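Local coordinates for protein glutathione transferase lambda1 (Populus trichocarpa, PDB 4PQH) that binds glutathione in a thioredoxin-like domain and probably catalyses glutathione transfer reactions linked to detoxification, at residues Tyr98-Ser101 with Pro106-Phe109; Gly166-Val171 with Glu206-Val211. All coordinates share one frame; numbering follows the deposited sequence. Where two conformers were deposited one is given.

Contact 1. Residues Tyr98-Ser101 with Pro106-Phe109; sequences YIDS and PSLF
Asp100, near the end of helix 92-102, turns its carboxylate to the backbone of the chain that follows, Pro106-Phe109. This chain belongs to the linker of the GST fold, which leads from the thioredoxin-like domain to helix 113-137 of the helical domain. CG of Asp100 lies anti to the backbone N (chi1 -173°), and this turn carries both carboxylate oxygens to the linker. At Pro106 the link is indirect: its O lies 4.0 Å from Asp100 OD1, and Lys49 NZ serves both, as a hydrogen-bond donor to the carbonyl and as a salt-bridge partner of the carboxylate. Ser107 also meets Asp100 through an intermediary. A water donates to Asp100 OD2 at 2.8 Å and lies 2.7 Å from Ser107 OG, so the second carboxylate oxygen is tied to the linker as well. Leu108 makes the direct bond. Its N donates to Asp100 OD1 over 2.8 Å with an N-H...O angle of 158°, arriving on the syn side of that oxygen but tilted 23° out of the carboxylate plane. With Lys49 added, OD1 is gripped by two donors, and the lysine would be expected to stabilise the negative charge. The Leu108 side chain packs on Thr45 and Cys48 of helix 37-48 and on Ile173 of helix 170-190. Phe109 turns its ring away to Ala119 and Phe123 of helix 113-137 and leaves its first side-chain carbon beside the acid, with CB 3.5 Å from Asp100 OD2.

Contact 2. Residues Gly166-Val171 with Glu206-Val211; sequences GQFSLV and EEMNKV. Unlike the reference sequence in segment 206-211: Val211 (reference Ile).
Phe168 points its ring edge at the sulfur of Met208, a Met-aromatic contact made at CE1. In the Met208 conformer described here, one of two, SD lies 3.6 Å from Phe168 CE1 and 5.0 Å from the centroid of the Phe168 ring. The direction from centroid to sulfur is 87° off the ring normal, which puts SD in the ring plane rather than over a face. Bends at chi2 (-57°) and chi3 (-53°) fold the methionine chain back on itself, and its CE also comes within 4.0 Å of Phe168 CE1. Val211 CG2 approaches the same ring carbon, CE1 of Phe168, more loosely at 4.5 Å and obliquely. Phe168 immediately precedes Ser169, the N-cap of helix 170-190. Ser169 OG accepts from Val171 N at 3.0 Å, Asp172 OD2 takes up the backbone N of Ser169, and Phe168 packs on Ile173, consistent with the conserved N-capping box and hydrophobic staple of GSTs. Phe163 meets the Phe168 ring edge-to-face and also touches Met208. On the other segment, a type I turn from Met208 to Val211 follows at the C-terminal part of helix 199-208, closed by Val211 N donating to Met208 O at 2.9 Å. That turn brings Val211 toward Phe168, and its Lys210 NZ reaches back to Glu207 OE2 in a 2.8 Å salt bridge, on the syn side of that oxygen.

Overall arrangement
The two contacts have centres 14 Å apart and meet along the linker and the start of helix 170-190. Leu108 O of contact 1 lies 2.8 Å from Leu170 N of contact 2, a probable backbone hydrogen bond that joins linker to helix start. Side chains also meet here: Leu108 CD2 is 4.0 Å from Phe168 CD2, and Asp100 OD2 is 3.8 Å from Leu170 CD1. Contact 1 thus belongs to the boundary between the domains, whereas contact 2 lies within the helical domain. Both are away from the glutathione pocket, although helix 92-102, which carries Asp100, begins at the glutathione-binding residue Ser92.

Contact 1. Residues Tyr98-Ser101 with Pro106-Phe109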
ATOM      1  N   TYR A  98      -6.636  -1.049 -10.338  1.00 14.94           N
ATOM      2  CA  TYR A  98      -7.734  -0.293 -10.916  1.00 15.95           C
ATOM      3  C   TYR A  98      -7.353   1.166 -11.161  1.00 15.28           C
ATOM      4  O   TYR A  98      -7.569   1.693 -12.255  1.00 16.52           O
ATOM      5  CB  TYR A  98      -8.975  -0.390 -10.018  1.00 16.99           C
ATOM      6  CG  TYR A  98     -10.142   0.389 -10.574  1.00 18.02           C
ATOM      7  CD1 TYR A  98     -11.012  -0.187 -11.489  1.00 19.84           C
ATOM      8  CD2 TYR A  98     -10.358   1.710 -10.202  1.00 19.85           C
ATOM      9  CE1 TYR A  98     -12.071   0.534 -12.011  1.00 21.54           C
ATOM     10  CE2 TYR A  98     -11.405   2.433 -10.714  1.00 22.59           C
ATOM     11  CZ  TYR A  98     -12.263   1.843 -11.614  1.00 23.63           C
ATOM     12  OH  TYR A  98     -13.317   2.566 -12.117  1.00 26.28           O
ATOM     13  N   ILE A  99      -6.776   1.816 -10.156  1.00 14.56           N
ATOM     14  CA  ILE A  99      -6.357   3.203 -10.316  1.00 14.05           C
ATOM     15  C   ILE A  99      -5.309   3.328 -11.418  1.00 14.36           C
ATOM     16  O   ILE A  99      -5.368   4.240 -12.247  1.00 15.10           O
ATOM     17  CB  ILE A  99      -5.846   3.803  -8.988  1.00 14.13           C
ATOM     18  CG1 ILE A  99      -7.034   4.027  -8.049  1.00 15.43           C
ATOM     19  CG2 ILE A  99      -5.098   5.118  -9.245  1.00 15.53           C
ATOM     20  CD1 ILE A  99      -6.649   4.526  -6.684  1.00 16.26           C
ATOM     21  N   ASP A 100      -4.382   2.381 -11.451  1.00 13.33           N
ATOM     22  CA  ASP A 100      -3.320   2.414 -12.443  1.00 13.42           C
ATOM     23  C   ASP A 100      -3.870   2.398 -13.865  1.00 14.93           C
ATOM     24  O   ASP A 100      -3.282   2.998 -14.768  1.00 14.77           O
ATOM     25  CB  ASP A 100      -2.370   1.237 -12.240  1.00 14.24           C
ATOM     26  CG  ASP A 100      -1.148   1.310 -13.133  1.00 14.94           C
ATOM     27  OD1 ASP A 100      -0.570   2.414 -13.295  1.00 14.70           O
ATOM     28  OD2 ASP A 100      -0.761   0.250 -13.669  1.00 17.14           O
ATOM     29  N   SER A 101      -5.004   1.731 -14.050  1.00 14.70           N
ATOM     30  CA  SER A 101      -5.543   1.474 -15.376  1.00 15.07           C
ATOM     31  C   SER A 101      -6.779   2.292 -15.720  1.00 15.26           C
ATOM     32  O   SER A 101      -7.385   2.077 -16.766  1.00 15.89           O
ATOM     33  CB  SER A 101      -5.831  -0.017 -15.551  1.00 18.09           C
ATOM     34  OG  SER A 101      -6.846  -0.443 -14.667  1.00 21.47           O
ATOM     35  N   PRO A 106       1.806   8.404 -15.037  1.00 11.58           N
ATOM     36  CA  PRO A 106       2.699   7.334 -15.496  1.00 12.21           C
ATOM     37  C   PRO A 106       2.152   5.946 -15.198  1.00 11.36           C
ATOM     38  O   PRO A 106       1.556   5.716 -14.140  1.00 12.43           O
ATOM     39  CB  PRO A 106       3.990   7.580 -14.708  1.00 11.93           C
ATOM     40  CG  PRO A 106       3.595   8.445 -13.569  1.00 14.06           C
ATOM     41  CD  PRO A 106       2.473   9.303 -14.087  1.00 12.58           C
ATOM     42  N   SER A 107       2.337   5.023 -16.131  1.00 11.80           N
ATOM     43  CA  SER A 107       1.935   3.639 -15.917  1.00 11.52           C
ATOM     44  C   SER A 107       2.813   2.995 -14.866  1.00 12.04           C
ATOM     45  O   SER A 107       4.041   3.103 -14.923  1.00 12.81           O
ATOM     46  CB  SER A 107       2.059   2.835 -17.213  1.00 11.43           C
ATOM     47  OG  SER A 107       1.845   1.451 -16.959  1.00 14.27           O
ATOM     48  N   LEU A 108       2.181   2.303 -13.920  1.00 11.24           N
ATOM     49  CA  LEU A 108       2.919   1.615 -12.866  1.00 11.71           C
ATOM     50  C   LEU A 108       2.912   0.095 -13.037  1.00 11.95           C
ATOM     51  O   LEU A 108       3.081  -0.651 -12.072  1.00 12.03           O
ATOM     52  CB  LEU A 108       2.363   2.016 -11.495  1.00 12.16           C
ATOM     53  CG  LEU A 108       2.417   3.523 -11.223  1.00 14.00           C
ATOM     54  CD1 LEU A 108       1.687   3.846  -9.928  1.00 14.27           C
ATOM     55  CD2 LEU A 108       3.848   4.027 -11.160  1.00 17.45           C
ATOM     56  N   PHE A 109       2.711  -0.377 -14.261  1.00 13.15           N
ATOM     57  CA  PHE A 109       2.749  -1.817 -14.499  1.00 14.22           C
ATOM     58  C   PHE A 109       3.316  -2.079 -15.892  1.00 13.49           C
ATOM     59  O   PHE A 109       2.846  -1.495 -16.873  1.00 14.31           O
ATOM     60  CB  PHE A 109       1.356  -2.430 -14.332  1.00 15.99           C
ATOM     61  CG  PHE A 109       1.371  -3.860 -13.852  1.00 16.43           C
ATOM     62  CD1 PHE A 109       1.922  -4.186 -12.617  1.00 18.19           C
ATOM     63  CD2 PHE A 109       0.832  -4.870 -14.621  1.00 17.77           C
ATOM     64  CE1 PHE A 109       1.932  -5.497 -12.162  1.00 18.98           C
ATOM     65  CE2 PHE A 109       0.840  -6.182 -14.176  1.00 18.92           C
ATOM     66  CZ  PHE A 109       1.389  -6.496 -12.942  1.00 19.45           C
TER
HETATM   67  O   HOH W   1      -0.691   0.959 -16.343  1.00 20.07           O

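Contact 2. Residues Gly166-Val171 with Glu206-Val211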
ATOM      1  N   GLY A 166      12.324  -4.714 -11.853  1.00 11.58           N
ATOM      2  CA  GLY A 166      13.352  -3.867 -12.436  1.00 11.80           C
ATOM      3  C   GLY A 166      12.972  -2.413 -12.226  1.00 12.27           C
ATOM      4  O   GLY A 166      13.367  -1.778 -11.247  1.00 11.93           O
ATOM      5  N   GLN A 167      12.180  -1.878 -13.141  1.00 11.60           N
ATOM      6  CA  GLN A 167      11.693  -0.528 -12.931  0.58 11.56           C
ATOM      7  C   GLN A 167      10.494  -0.525 -11.976  1.00 10.59           C
ATOM      8  O   GLN A 167       9.811  -1.545 -11.775  1.00 10.86           O
ATOM      9  CB  GLN A 167      11.397   0.173 -14.261  0.58 10.43           C
ATOM     10  CG  GLN A 167      12.660   0.527 -15.083  0.58 11.58           C
ATOM     11  CD  GLN A 167      13.532   1.589 -14.415  0.58 13.11           C
ATOM     12  OE1 GLN A 167      13.177   2.765 -14.372  0.58 13.01           O
ATOM     13  NE2 GLN A 167      14.685   1.175 -13.904  0.58 13.40           N
ATOM     14  N   PHE A 168      10.289   0.623 -11.343  1.00 10.63           N
ATOM     15  CA  PHE A 168       9.257   0.829 -10.324  1.00 10.36           C
ATOM     16  C   PHE A 168       7.861   0.402 -10.793  1.00  9.88           C
ATOM     17  O   PHE A 168       7.461   0.672 -11.932  1.00 11.53           O
ATOM     18  CB  PHE A 168       9.266   2.311  -9.944  1.00 10.37           C
ATOM     19  CG  PHE A 168       8.364   2.666  -8.802  1.00 10.47           C
ATOM     20  CD1 PHE A 168       8.711   2.350  -7.503  1.00 10.37           C
ATOM     21  CD2 PHE A 168       7.197   3.379  -9.028  1.00 13.46           C
ATOM     22  CE1 PHE A 168       7.872   2.684  -6.450  1.00 11.67           C
ATOM     23  CE2 PHE A 168       6.368   3.741  -7.970  1.00 13.65           C
ATOM     24  CZ  PHE A 168       6.715   3.394  -6.679  1.00 12.22           C
ATOM     25  N   SER A 169       7.113  -0.265  -9.911  1.00  9.72           N
ATOM     26  CA  SER A 169       5.784  -0.753 -10.269  1.00 10.61           C
ATOM     27  C   SER A 169       4.871  -0.894  -9.069  1.00 11.23           C
ATOM     28  O   SER A 169       5.269  -0.689  -7.920  1.00  9.65           O
ATOM     29  CB  SER A 169       5.885  -2.121 -10.948  1.00 11.32           C
ATOM     30  OG  SER A 169       6.077  -3.160  -9.985  1.00 11.61           O
ATOM     31  N   LEU A 170       3.643  -1.289  -9.358  1.00 11.32           N
ATOM     32  CA  LEU A 170       2.657  -1.587  -8.330  1.00 11.20           C
ATOM     33  C   LEU A 170       3.136  -2.618  -7.334  1.00 11.30           C
ATOM     34  O   LEU A 170       2.643  -2.643  -6.207  1.00 12.22           O
ATOM     35  CB  LEU A 170       1.368  -2.095  -8.962  1.00 11.52           C
ATOM     36  CG  LEU A 170       0.617  -1.105  -9.843  1.00 12.81           C
ATOM     37  CD1 LEU A 170      -0.554  -1.804 -10.493  1.00 14.03           C
ATOM     38  CD2 LEU A 170       0.168   0.120  -9.041  1.00 12.91           C
ATOM     39  N   VAL A 171       4.060  -3.488  -7.731  1.00  9.90           N
ATOM     40  CA  VAL A 171       4.540  -4.506  -6.799  1.00 10.76           C
ATOM     41  C   VAL A 171       5.305  -3.858  -5.645  1.00  9.58           C
ATOM     42  O   VAL A 171       5.142  -4.235  -4.478  1.00 10.01           O
ATOM     43  CB  VAL A 171       5.432  -5.577  -7.479  1.00 11.11           C
ATOM     44  CG1 VAL A 171       5.831  -6.653  -6.465  1.00 12.53           C
ATOM     45  CG2 VAL A 171       4.720  -6.212  -8.659  1.00 12.57           C
ATOM     46  N   GLU A 206      16.355   1.857   0.287  1.00 11.14           N
ATOM     47  CA  GLU A 206      16.952   3.153  -0.020  0.54 12.49           C
ATOM     48  C   GLU A 206      16.294   3.814  -1.233  1.00 12.00           C
ATOM     49  O   GLU A 206      16.039   5.021  -1.222  1.00 12.41           O
ATOM     50  CB  GLU A 206      18.467   3.050  -0.223  0.54 14.58           C
ATOM     51  CG  GLU A 206      19.118   4.394  -0.508  0.54 18.96           C
ATOM     52  CD  GLU A 206      20.628   4.338  -0.508  0.54 24.14           C
ATOM     53  OE1 GLU A 206      21.188   3.252  -0.760  0.54 26.37           O
ATOM     54  OE2 GLU A 206      21.254   5.388  -0.253  0.54 26.27           O
ATOM     55  N   GLU A 207      16.000   3.025  -2.261  1.00 10.96           N
ATOM     56  CA  GLU A 207      15.395   3.577  -3.461  1.00  9.19           C
ATOM     57  C   GLU A 207      13.936   3.985  -3.248  1.00 10.32           C
ATOM     58  O   GLU A 207      13.490   5.010  -3.769  1.00 11.99           O
ATOM     59  CB  GLU A 207      15.554   2.595  -4.614  1.00 11.05           C
ATOM     60  CG  GLU A 207      17.030   2.408  -5.034  1.00 11.30           C
ATOM     61  CD  GLU A 207      17.731   3.727  -5.348  1.00 11.51           C
ATOM     62  OE1 GLU A 207      17.176   4.529  -6.139  1.00 12.52           O
ATOM     63  OE2 GLU A 207      18.826   3.969  -4.788  1.00 12.16           O
ATOM     64  N   MET A 208      13.197   3.192  -2.480  0.57  9.23           N
ATOM     65  CA  MET A 208      11.826   3.557  -2.141  0.57 10.56           C
ATOM     66  C   MET A 208      11.795   4.870  -1.388  0.57 11.69           C
ATOM     67  O   MET A 208      10.942   5.725  -1.634  0.57 12.14           O
ATOM     68  CB  MET A 208      11.177   2.478  -1.282  0.57 10.63           C
ATOM     69  CG  MET A 208      10.726   1.281  -2.074  0.57  9.24           C
ATOM     70  SD  MET A 208       9.570   1.701  -3.400  0.57 11.32           S
ATOM     71  CE  MET A 208       8.304   2.619  -2.519  0.57 13.81           C
ATOM     72  N   ASN A 209      12.740   5.036  -0.472  1.00 12.87           N
ATOM     73  CA  ASN A 209      12.780   6.247   0.338  1.00 14.89           C
ATOM     74  C   ASN A 209      13.121   7.511  -0.440  1.00 13.85           C
ATOM     75  O   ASN A 209      13.005   8.611   0.087  1.00 16.60           O
ATOM     76  CB  ASN A 209      13.729   6.088   1.521  1.00 16.66           C
ATOM     77  CG  ASN A 209      13.165   5.186   2.600  1.00 20.20           C
ATOM     78  OD1 ASN A 209      11.961   4.940   2.659  1.00 22.01           O
ATOM     79  ND2 ASN A 209      14.034   4.704   3.469  1.00 20.07           N
ATOM     80  N   LYS A 210      13.548   7.353  -1.692  1.00 11.74           N
ATOM     81  CA  LYS A 210      13.810   8.505  -2.546  1.00 10.52           C
ATOM     82  C   LYS A 210      12.561   8.917  -3.311  1.00 15.10           C
ATOM     83  O   LYS A 210      12.553   9.939  -3.996  1.00 16.64           O
ATOM     84  CB  LYS A 210      14.918   8.184  -3.544  1.00 12.94           C
ATOM     85  CG  LYS A 210      16.266   7.978  -2.910  1.00 11.88           C
ATOM     86  CD  LYS A 210      17.274   7.453  -3.914  1.00 12.56           C
ATOM     87  CE  LYS A 210      18.586   7.174  -3.228  1.00 13.98           C
ATOM     88  NZ  LYS A 210      19.594   6.617  -4.184  1.00 15.27           N
ATOM     89  N   VAL A 211      11.518   8.102  -3.226  1.00 13.45           N
ATOM     90  CA  VAL A 211      10.296   8.369  -3.970  1.00 13.37           C
ATOM     91  C   VAL A 211       9.391   9.268  -3.140  1.00 13.84           C
ATOM     92  O   VAL A 211       8.764   8.822  -2.173  1.00 13.29           O
ATOM     93  CB  VAL A 211       9.552   7.063  -4.327  1.00 14.02           C
ATOM     94  CG1 VAL A 211       8.247   7.367  -5.050  1.00 15.40           C
ATOM     95  CG2 VAL A 211      10.441   6.145  -5.166  1.00 14.40           C
TER